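Long-range contacts in ribosomal RNA processing protein 6 (Trypanosoma brucei brucei, PDB 4NLC), which probably trims RNA from its 3' end as a 3'-5' exoribonuclease associated with the nuclear exosome, this chain being its catalytic domain with the exonuclease and HRDC parts: residues A[16-21]-A[265-270]; A[58-63]-A[226-231]. The protein carries 1 engineered substitution. One frame throughout, in Å; residues are numbered along the deposited sequence.

Contact 1: residues A[16-21]-A[265-270]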
ATOM      1  N   SER A  16      -2.041  10.541  14.684  1.00 35.92           N
ATOM      2  CA  SER A  16      -1.927  11.989  14.925  1.00 36.60           C
ATOM      3  C   SER A  16      -1.190  12.738  13.812  1.00 41.03           C
ATOM      4  O   SER A  16      -0.398  12.119  13.087  1.00 38.81           O
ATOM      5  CB  SER A  16      -1.288  12.262  16.284  1.00 38.20           C
ATOM      6  OG  SER A  16       0.112  12.062  16.264  1.00 35.50           O
ATOM      7  N   PRO A  17      -1.432  14.063  13.638  1.00 40.59           N
ATOM      8  CA  PRO A  17      -0.716  14.799  12.577  1.00 40.98           C
ATOM      9  C   PRO A  17       0.714  15.138  13.008  1.00 45.57           C
ATOM     10  O   PRO A  17       1.026  16.296  13.311  1.00 47.15           O
ATOM     11  CB  PRO A  17      -1.584  16.050  12.354  1.00 43.59           C
ATOM     12  CG  PRO A  17      -2.732  15.949  13.328  1.00 48.14           C
ATOM     13  CD  PRO A  17      -2.350  14.960  14.366  1.00 42.91           C
ATOM     14  N   THR A  18       1.555  14.097  13.104  1.00 40.95           N
ATOM     15  CA  THR A  18       2.977  14.139  13.472  1.00 40.83           C
ATOM     16  C   THR A  18       3.760  13.392  12.401  1.00 41.97           C
ATOM     17  O   THR A  18       3.299  12.340  11.965  1.00 40.16           O
ATOM     18  CB  THR A  18       3.255  13.585  14.899  1.00 53.12           C
ATOM     19  OG1 THR A  18       4.668  13.620  15.135  1.00 55.76           O
ATOM     20  CG2 THR A  18       2.809  12.151  15.078  1.00 51.54           C
ATOM     21  N   PRO A  19       4.915  13.914  11.924  1.00 39.04           N
ATOM     22  CA  PRO A  19       5.648  13.207  10.857  1.00 38.06           C
ATOM     23  C   PRO A  19       5.959  11.743  11.204  1.00 41.02           C
ATOM     24  O   PRO A  19       6.211  11.430  12.377  1.00 42.61           O
ATOM     25  CB  PRO A  19       6.928  14.031  10.713  1.00 40.38           C
ATOM     26  CG  PRO A  19       6.562  15.387  11.184  1.00 45.61           C
ATOM     27  CD  PRO A  19       5.597  15.168  12.306  1.00 41.21           C
ATOM     28  N   PHE A  20       5.925  10.850  10.190  1.00 33.18           N
ATOM     29  CA  PHE A  20       6.200   9.424  10.368  1.00 31.09           C
ATOM     30  C   PHE A  20       7.614   9.175  10.876  1.00 35.95           C
ATOM     31  O   PHE A  20       8.565   9.701  10.310  1.00 36.44           O
ATOM     32  CB  PHE A  20       5.907   8.619   9.068  1.00 30.71           C
ATOM     33  CG  PHE A  20       6.265   7.147   9.101  1.00 29.81           C
ATOM     34  CD1 PHE A  20       5.502   6.240   9.834  1.00 31.64           C
ATOM     35  CD2 PHE A  20       7.361   6.663   8.393  1.00 29.68           C
ATOM     36  CE1 PHE A  20       5.829   4.876   9.855  1.00 31.09           C
ATOM     37  CE2 PHE A  20       7.670   5.296   8.391  1.00 31.08           C
ATOM     38  CZ  PHE A  20       6.910   4.413   9.138  1.00 29.19           C
ATOM     39  N   ARG A  21       7.744   8.408  11.960  1.00 32.76           N
ATOM     40  CA  ARG A  21       9.039   8.028  12.517  1.00 33.59           C
ATOM     41  C   ARG A  21       9.151   6.511  12.392  1.00 37.41           C
ATOM     42  O   ARG A  21       8.364   5.791  13.015  1.00 36.88           O
ATOM     43  CB  ARG A  21       9.192   8.458  13.978  1.00 36.22           C
ATOM     44  CG  ARG A  21      10.601   8.191  14.507  1.00 43.51           C
ATOM     45  CD  ARG A  21      10.747   8.399  16.003  1.00 46.68           C
ATOM     46  NE  ARG A  21      10.549   9.793  16.405  1.00 50.56           N
ATOM     47  CZ  ARG A  21      11.508  10.715  16.423  1.00 62.15           C
ATOM     48  NH1 ARG A  21      12.749  10.402  16.063  1.00 45.55           N
ATOM     49  NH2 ARG A  21      11.232  11.959  16.797  1.00 46.42           N
ATOM     50  N   TYR A 265       7.582   6.530   3.035  1.00 26.46           N
ATOM     51  CA  TYR A 265       6.203   6.582   3.440  1.00 25.38           C
ATOM     52  C   TYR A 265       6.048   7.895   4.266  1.00 28.96           C
ATOM     53  O   TYR A 265       6.901   8.224   5.096  1.00 26.99           O
ATOM     54  CB  TYR A 265       5.847   5.371   4.345  1.00 25.21           C
ATOM     55  CG  TYR A 265       4.461   5.522   4.951  1.00 26.51           C
ATOM     56  CD1 TYR A 265       3.318   5.386   4.163  1.00 28.96           C
ATOM     57  CD2 TYR A 265       4.297   5.984   6.254  1.00 26.24           C
ATOM     58  CE1 TYR A 265       2.046   5.665   4.671  1.00 29.36           C
ATOM     59  CE2 TYR A 265       3.028   6.241   6.778  1.00 26.99           C
ATOM     60  CZ  TYR A 265       1.905   6.068   5.985  1.00 30.48           C
ATOM     61  OH  TYR A 265       0.646   6.293   6.487  1.00 32.24           O
ATOM     62  N   GLU A 266       4.937   8.588   4.091  1.00 28.42           N
ATOM     63  CA  GLU A 266       4.610   9.745   4.936  1.00 30.04           C
ATOM     64  C   GLU A 266       3.141   9.686   5.272  1.00 34.84           C
ATOM     65  O   GLU A 266       2.334   9.351   4.403  1.00 33.30           O
ATOM     66  CB  GLU A 266       5.045  11.101   4.345  1.00 32.15           C
ATOM     67  CG  GLU A 266       4.960  12.283   5.316  1.00 42.60           C
ATOM     68  CD  GLU A 266       5.643  12.140   6.668  1.00 49.28           C
ATOM     69  OE1 GLU A 266       6.833  12.503   6.773  1.00 45.56           O
ATOM     70  OE2 GLU A 266       4.990  11.670   7.624  1.00 36.81           O
ATOM     71  N   LYS A 267       2.809   9.914   6.556  1.00 34.86           N
ATOM     72  CA  LYS A 267       1.443   9.875   7.093  1.00 36.38           C
ATOM     73  C   LYS A 267       0.498  10.778   6.295  1.00 42.69           C
ATOM     74  O   LYS A 267       0.923  11.871   5.899  1.00 40.87           O
ATOM     75  CB  LYS A 267       1.427  10.375   8.554  1.00 38.79           C
ATOM     76  CG  LYS A 267       2.035   9.449   9.594  1.00 40.41           C
ATOM     77  CD  LYS A 267       1.353   9.761  10.916  1.00 43.24           C
ATOM     78  CE  LYS A 267       2.078   9.222  12.105  1.00 41.97           C
ATOM     79  NZ  LYS A 267       1.378   9.603  13.344  1.00 49.92           N
ATOM     80  N   PRO A 268      -0.790  10.385   6.093  1.00 43.30           N
ATOM     81  CA  PRO A 268      -1.737  11.293   5.423  1.00 45.15           C
ATOM     82  C   PRO A 268      -1.703  12.675   6.088  1.00 51.87           C
ATOM     83  O   PRO A 268      -1.701  12.811   7.312  1.00 49.31           O
ATOM     84  CB  PRO A 268      -3.079  10.581   5.584  1.00 47.16           C
ATOM     85  CG  PRO A 268      -2.718   9.138   5.678  1.00 50.22           C
ATOM     86  CD  PRO A 268      -1.467   9.142   6.509  1.00 45.24           C
ATOM     87  N   HIS A 269      -1.569  13.680   5.241  1.00 52.59           N
ATOM     88  CA  HIS A 269      -1.348  15.101   5.505  1.00 55.32           C
ATOM     89  C   HIS A 269      -2.639  15.946   5.498  1.00 60.50           C
ATOM     90  O   HIS A 269      -3.194  16.211   4.424  1.00 61.47           O
ATOM     91  CB  HIS A 269      -0.375  15.590   4.415  1.00 56.84           C
ATOM     92  CG  HIS A 269      -0.151  14.533   3.363  1.00 60.26           C
ATOM     93  ND1 HIS A 269      -1.174  14.138   2.500  1.00 62.21           N
ATOM     94  CD2 HIS A 269       0.931  13.743   3.144  1.00 61.91           C
ATOM     95  CE1 HIS A 269      -0.670  13.155   1.769  1.00 61.12           C
ATOM     96  NE2 HIS A 269       0.594  12.882   2.115  1.00 61.14           N
ATOM     97  N   LEU A 270      -3.123  16.357   6.688  1.00 53.60           N
ATOM     98  CA  LEU A 270      -4.321  17.209   6.764  1.00 51.86           C
ATOM     99  C   LEU A 270      -3.918  18.666   6.869  1.00 54.19           C
ATOM    100  O   LEU A 270      -3.321  19.079   7.868  1.00 53.03           O
ATOM    101  CB  LEU A 270      -5.279  16.830   7.920  1.00 50.05           C
ATOM    102  CG  LEU A 270      -6.678  17.537   8.025  1.00 53.81           C
ATOM    103  CD1 LEU A 270      -6.628  18.846   8.786  1.00 54.21           C
ATOM    104  CD2 LEU A 270      -7.447  17.607   6.690  1.00 55.04           C
TER
HETATM  105  O   HOH W   1      -0.843  12.861   9.762  1.00 61.84           O
HETATM  106  O   HOH W   2       8.718  11.052   8.062  1.00 35.12           O
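Tyr265 turns the edge of its ring onto the face of Phe20. The pair is T-shaped, with planes at 87° and centroids 5.0 Å apart. CD2 of Tyr265 stands over the centre of the Phe20 ring, 3.7 Å from Phe20 CG, and CE2 of Tyr265 is closer to Phe20 CD1 than to Phe20 CG. With CG anti to the backbone N (chi1 175°), the Phe20 ring is set against Tyr265. The Tyr265 hydroxyl is held elsewhere, by Gln106.

Beside the rings, the bent chain of Glu266 brings its carboxylate back to the other loop. Its OE2 takes the N-H of Phe20 on the syn lone pair, at 2.9 Å and nearly straight (170°). On the anti side, tilted from the carboxylate plane, the same oxygen accepts the N-H of Lys267 at 3.0 Å. Two backbone N-H groups thus grip one oxygen and fix the turn of the carboxylate. A water joins OE1 of Glu266 to Phe20 O.

Lys267 reaches across in an extended chain. Its CG packs on Phe20 CB, and its CE lies 3.4 Å from Thr18 O. The ammonium NZ donates to Ser16 O at 3.1 Å and also to Asp14 O. Ser16 O accepts the N-H of Thr18 as well, closing the inverse gamma turn centred on Pro17.

The contact joins two irregular segments. Residues 16-21 lead into strand 23-25, while 265-270 lie between helices 249-261 and 275-280. Tyr265 rests on Arg156 and Lys160 of helix 152-162, and Leu270 packs on helix 289-309.

Contact 2: residues A[58-63]-A[226-231]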
ATOM      1  N   LYS A  58      20.703 -13.652 -20.485  1.00 45.38           N
ATOM      2  CA  LYS A  58      20.432 -15.021 -20.068  1.00 45.25           C
ATOM      3  C   LYS A  58      19.119 -15.555 -20.607  1.00 49.28           C
ATOM      4  O   LYS A  58      18.162 -14.792 -20.774  1.00 47.67           O
ATOM      5  CB  LYS A  58      20.450 -15.139 -18.534  1.00 47.11           C
ATOM      6  CG  LYS A  58      21.863 -15.306 -17.980  1.00 65.15           C
ATOM      7  CD  LYS A  58      21.917 -15.473 -16.471  1.00 69.93           C
ATOM      8  CE  LYS A  58      23.320 -15.216 -15.974  1.00 71.45           C
ATOM      9  NZ  LYS A  58      23.542 -15.771 -14.618  1.00 71.54           N
ATOM     10  N   THR A  59      19.068 -16.884 -20.846  1.00 46.81           N
ATOM     11  CA  THR A  59      17.865 -17.588 -21.276  1.00 46.56           C
ATOM     12  C   THR A  59      16.851 -17.477 -20.138  1.00 49.01           C
ATOM     13  O   THR A  59      17.206 -17.547 -18.947  1.00 47.23           O
ATOM     14  CB  THR A  59      18.183 -19.061 -21.596  1.00 56.22           C
ATOM     15  OG1 THR A  59      19.130 -19.105 -22.662  1.00 63.66           O
ATOM     16  CG2 THR A  59      16.947 -19.862 -21.997  1.00 51.69           C
ATOM     17  N   GLU A  60      15.596 -17.274 -20.515  1.00 45.02           N
ATOM     18  CA  GLU A  60      14.500 -17.143 -19.565  1.00 43.59           C
ATOM     19  C   GLU A  60      14.164 -18.495 -18.904  1.00 48.27           C
ATOM     20  O   GLU A  60      14.346 -19.554 -19.517  1.00 48.46           O
ATOM     21  CB  GLU A  60      13.272 -16.537 -20.268  1.00 44.22           C
ATOM     22  CG  GLU A  60      12.760 -17.345 -21.453  1.00 55.52           C
ATOM     23  CD  GLU A  60      13.323 -17.066 -22.834  1.00 76.72           C
ATOM     24  OE1 GLU A  60      14.395 -16.428 -22.941  1.00 75.36           O
ATOM     25  OE2 GLU A  60      12.697 -17.518 -23.818  1.00 66.78           O
ATOM     26  N   THR A  61      13.704 -18.451 -17.648  1.00 44.63           N
ATOM     27  CA  THR A  61      13.239 -19.620 -16.895  1.00 44.31           C
ATOM     28  C   THR A  61      11.715 -19.481 -16.904  1.00 47.81           C
ATOM     29  O   THR A  61      11.188 -18.529 -16.307  1.00 45.06           O
ATOM     30  CB  THR A  61      13.835 -19.651 -15.492  1.00 46.50           C
ATOM     31  OG1 THR A  61      15.248 -19.794 -15.607  1.00 44.92           O
ATOM     32  CG2 THR A  61      13.261 -20.766 -14.634  1.00 43.24           C
ATOM     33  N   PRO A  62      10.989 -20.346 -17.651  1.00 45.44           N
ATOM     34  CA  PRO A  62       9.530 -20.182 -17.717  1.00 44.45           C
ATOM     35  C   PRO A  62       8.832 -20.481 -16.404  1.00 45.42           C
ATOM     36  O   PRO A  62       9.347 -21.225 -15.571  1.00 45.56           O
ATOM     37  CB  PRO A  62       9.091 -21.102 -18.869  1.00 47.46           C
ATOM     38  CG  PRO A  62      10.364 -21.604 -19.500  1.00 53.51           C
ATOM     39  CD  PRO A  62      11.429 -21.509 -18.445  1.00 48.90           C
ATOM     40  N   TYR A  63       7.690 -19.832 -16.208  1.00 39.92           N
ATOM     41  CA  TYR A  63       6.823 -19.985 -15.051  1.00 39.57           C
ATOM     42  C   TYR A  63       6.384 -21.450 -14.960  1.00 43.74           C
ATOM     43  O   TYR A  63       6.317 -22.155 -15.969  1.00 44.46           O
ATOM     44  CB  TYR A  63       5.603 -19.054 -15.185  1.00 40.69           C
ATOM     45  CG  TYR A  63       4.815 -19.239 -16.470  1.00 42.73           C
ATOM     46  CD1 TYR A  63       5.203 -18.604 -17.646  1.00 44.59           C
ATOM     47  CD2 TYR A  63       3.681 -20.046 -16.506  1.00 43.88           C
ATOM     48  CE1 TYR A  63       4.504 -18.800 -18.838  1.00 45.55           C
ATOM     49  CE2 TYR A  63       2.974 -20.246 -17.693  1.00 45.81           C
ATOM     50  CZ  TYR A  63       3.377 -19.599 -18.852  1.00 52.55           C
ATOM     51  OH  TYR A  63       2.667 -19.747 -20.024  1.00 57.12           O
ATOM     52  N   LEU A 226       5.797 -13.358 -12.621  1.00 26.46           N
ATOM     53  CA  LEU A 226       6.630 -12.178 -12.559  1.00 26.53           C
ATOM     54  C   LEU A 226       8.120 -12.424 -12.812  1.00 30.20           C
ATOM     55  O   LEU A 226       8.762 -11.578 -13.442  1.00 28.64           O
ATOM     56  CB  LEU A 226       6.400 -11.408 -11.249  1.00 27.10           C
ATOM     57  CG  LEU A 226       6.805  -9.907 -11.243  1.00 32.86           C
ATOM     58  CD1 LEU A 226       6.266  -9.164 -12.483  1.00 33.01           C
ATOM     59  CD2 LEU A 226       6.304  -9.208  -9.981  1.00 34.73           C
ATOM     60  N   LEU A 227       8.679 -13.558 -12.379  1.00 27.51           N
ATOM     61  CA  LEU A 227      10.105 -13.792 -12.666  1.00 27.32           C
ATOM     62  C   LEU A 227      10.365 -14.103 -14.134  1.00 30.41           C
ATOM     63  O   LEU A 227      11.403 -13.710 -14.635  1.00 29.48           O
ATOM     64  CB  LEU A 227      10.731 -14.839 -11.753  1.00 27.35           C
ATOM     65  CG  LEU A 227      10.803 -14.476 -10.275  1.00 30.09           C
ATOM     66  CD1 LEU A 227      11.268 -15.668  -9.470  1.00 29.05           C
ATOM     67  CD2 LEU A 227      11.661 -13.251 -10.039  1.00 27.60           C
ATOM     68  N   TYR A 228       9.414 -14.748 -14.835  1.00 27.63           N
ATOM     69  CA  TYR A 228       9.540 -14.995 -16.289  1.00 27.64           C
ATOM     70  C   TYR A 228       9.453 -13.668 -17.012  1.00 30.56           C
ATOM     71  O   TYR A 228      10.229 -13.435 -17.928  1.00 30.79           O
ATOM     72  CB  TYR A 228       8.461 -15.946 -16.819  1.00 28.28           C
ATOM     73  CG  TYR A 228       8.470 -16.116 -18.333  1.00 29.90           C
ATOM     74  CD1 TYR A 228       9.456 -16.873 -18.965  1.00 32.34           C
ATOM     75  CD2 TYR A 228       7.477 -15.548 -19.126  1.00 30.27           C
ATOM     76  CE1 TYR A 228       9.457 -17.058 -20.349  1.00 31.86           C
ATOM     77  CE2 TYR A 228       7.474 -15.715 -20.516  1.00 31.77           C
ATOM     78  CZ  TYR A 228       8.462 -16.479 -21.120  1.00 38.11           C
ATOM     79  OH  TYR A 228       8.454 -16.670 -22.478  1.00 39.56           O
ATOM     80  N   VAL A 229       8.496 -12.809 -16.609  1.00 27.96           N
ATOM     81  CA  VAL A 229       8.274 -11.459 -17.161  1.00 27.66           C
ATOM     82  C   VAL A 229       9.569 -10.667 -16.994  1.00 29.50           C
ATOM     83  O   VAL A 229      10.045 -10.040 -17.942  1.00 28.63           O
ATOM     84  CB  VAL A 229       7.035 -10.776 -16.490  1.00 31.09           C
ATOM     85  CG1 VAL A 229       7.036  -9.259 -16.679  1.00 30.43           C
ATOM     86  CG2 VAL A 229       5.734 -11.383 -17.018  1.00 31.41           C
ATOM     87  N   TYR A 230      10.168 -10.763 -15.797  1.00 26.71           N
ATOM     88  CA  TYR A 230      11.441 -10.131 -15.452  1.00 26.28           C
ATOM     89  C   TYR A 230      12.552 -10.545 -16.467  1.00 29.47           C
ATOM     90  O   TYR A 230      13.219  -9.680 -17.023  1.00 29.10           O
ATOM     91  CB  TYR A 230      11.824 -10.506 -13.996  1.00 27.11           C
ATOM     92  CG  TYR A 230      13.240 -10.151 -13.598  1.00 29.70           C
ATOM     93  CD1 TYR A 230      13.658  -8.820 -13.547  1.00 31.60           C
ATOM     94  CD2 TYR A 230      14.135 -11.133 -13.184  1.00 31.56           C
ATOM     95  CE1 TYR A 230      14.941  -8.477 -13.115  1.00 33.02           C
ATOM     96  CE2 TYR A 230      15.422 -10.803 -12.743  1.00 32.97           C
ATOM     97  CZ  TYR A 230      15.821  -9.472 -12.717  1.00 37.54           C
ATOM     98  OH  TYR A 230      17.097  -9.130 -12.347  1.00 35.50           O
ATOM     99  N   ASP A 231      12.706 -11.860 -16.723  1.00 26.88           N
ATOM    100  CA  ASP A 231      13.677 -12.421 -17.677  1.00 27.95           C
ATOM    101  C   ASP A 231      13.442 -11.856 -19.101  1.00 32.76           C
ATOM    102  O   ASP A 231      14.376 -11.377 -19.736  1.00 33.58           O
ATOM    103  CB  ASP A 231      13.570 -13.956 -17.711  1.00 29.54           C
ATOM    104  CG  ASP A 231      14.027 -14.714 -16.486  1.00 34.64           C
ATOM    105  OD1 ASP A 231      14.693 -14.111 -15.625  1.00 34.61           O
ATOM    106  OD2 ASP A 231      13.758 -15.924 -16.410  1.00 36.56           O
TER
HETATM  107  O   HOH W   3      17.043 -12.757 -19.124  1.00 50.05           O
HETATM  108  O   HOH W   4      16.376 -17.470 -16.253  1.00 35.78           O
HETATM  109  O   HOH W   5      10.287 -18.508 -23.150  1.00 62.03           O
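Residues 58-63 run as an irregular segment over the first turns of helix 226-238, with the CA atoms of Glu60 and Asp231 5.2 Å apart and those of Pro62 and Tyr228 5.4 Å apart. Asp231 OD2 accepts the N-H of Thr61 at 2.8 Å, almost straight (175°). The donor comes on the anti side, somewhat out of the carboxylate plane. A water also donates to OD2 and ties it to Thr59 O and Thr61 OG1. OD1 forms a salt bridge with Arg117, so both carboxylate oxygens are engaged.

Tyr228 fills the middle of the contact. With CG anti to the backbone N (chi1 174°), its ring is set against 58-63. Thr61 O lies in the ring plane at the edge, 3.6 Å from Tyr228 CD1, and Pro62 CA is also close to Tyr228 CD1. Glu60 lies alongside and points the same way, with its CG 3.5 Å from Tyr228 CE1. Water links Glu60 OE2 to Tyr228 OH, which also bonds Arg232; Glu60 OE1 bonds Gln235. Tyr63 and Tyr228 form an edge-to-face pair, the edge of Tyr63 toward the face of Tyr228, with ring planes at 73°. Tyr63 CD1 is 4.1 Å from Tyr228 CD2.

This is a surface contact, on a helix of the exonuclease part. Leu226, Leu227 and Tyr230 of the same helix pack inward on strands 92-100 and 145-148. Tyr63 and Tyr228 both touch Cys193 of helix 185-193.

From the N terminus the chain first passes residues 16-21, then strands 23-25 and 31-33, and reaches 58-63 ahead of strand 71-74. It then builds the six-stranded mixed sheet and its helices. At 226-231 contact 2 closes the inner loop. The chain goes on through helix 249-261 to 265-270, where contact 1 closes the outer one, so contact 2 is nested inside it. The two do not touch: their centres are 39 Å apart, on opposite sides of the chain's centre. Contact 2 ties the loop before strand 71-74 to helix 226-238. Contact 1 ties the loop before strand 23-25 to the segment leading toward the HRDC part.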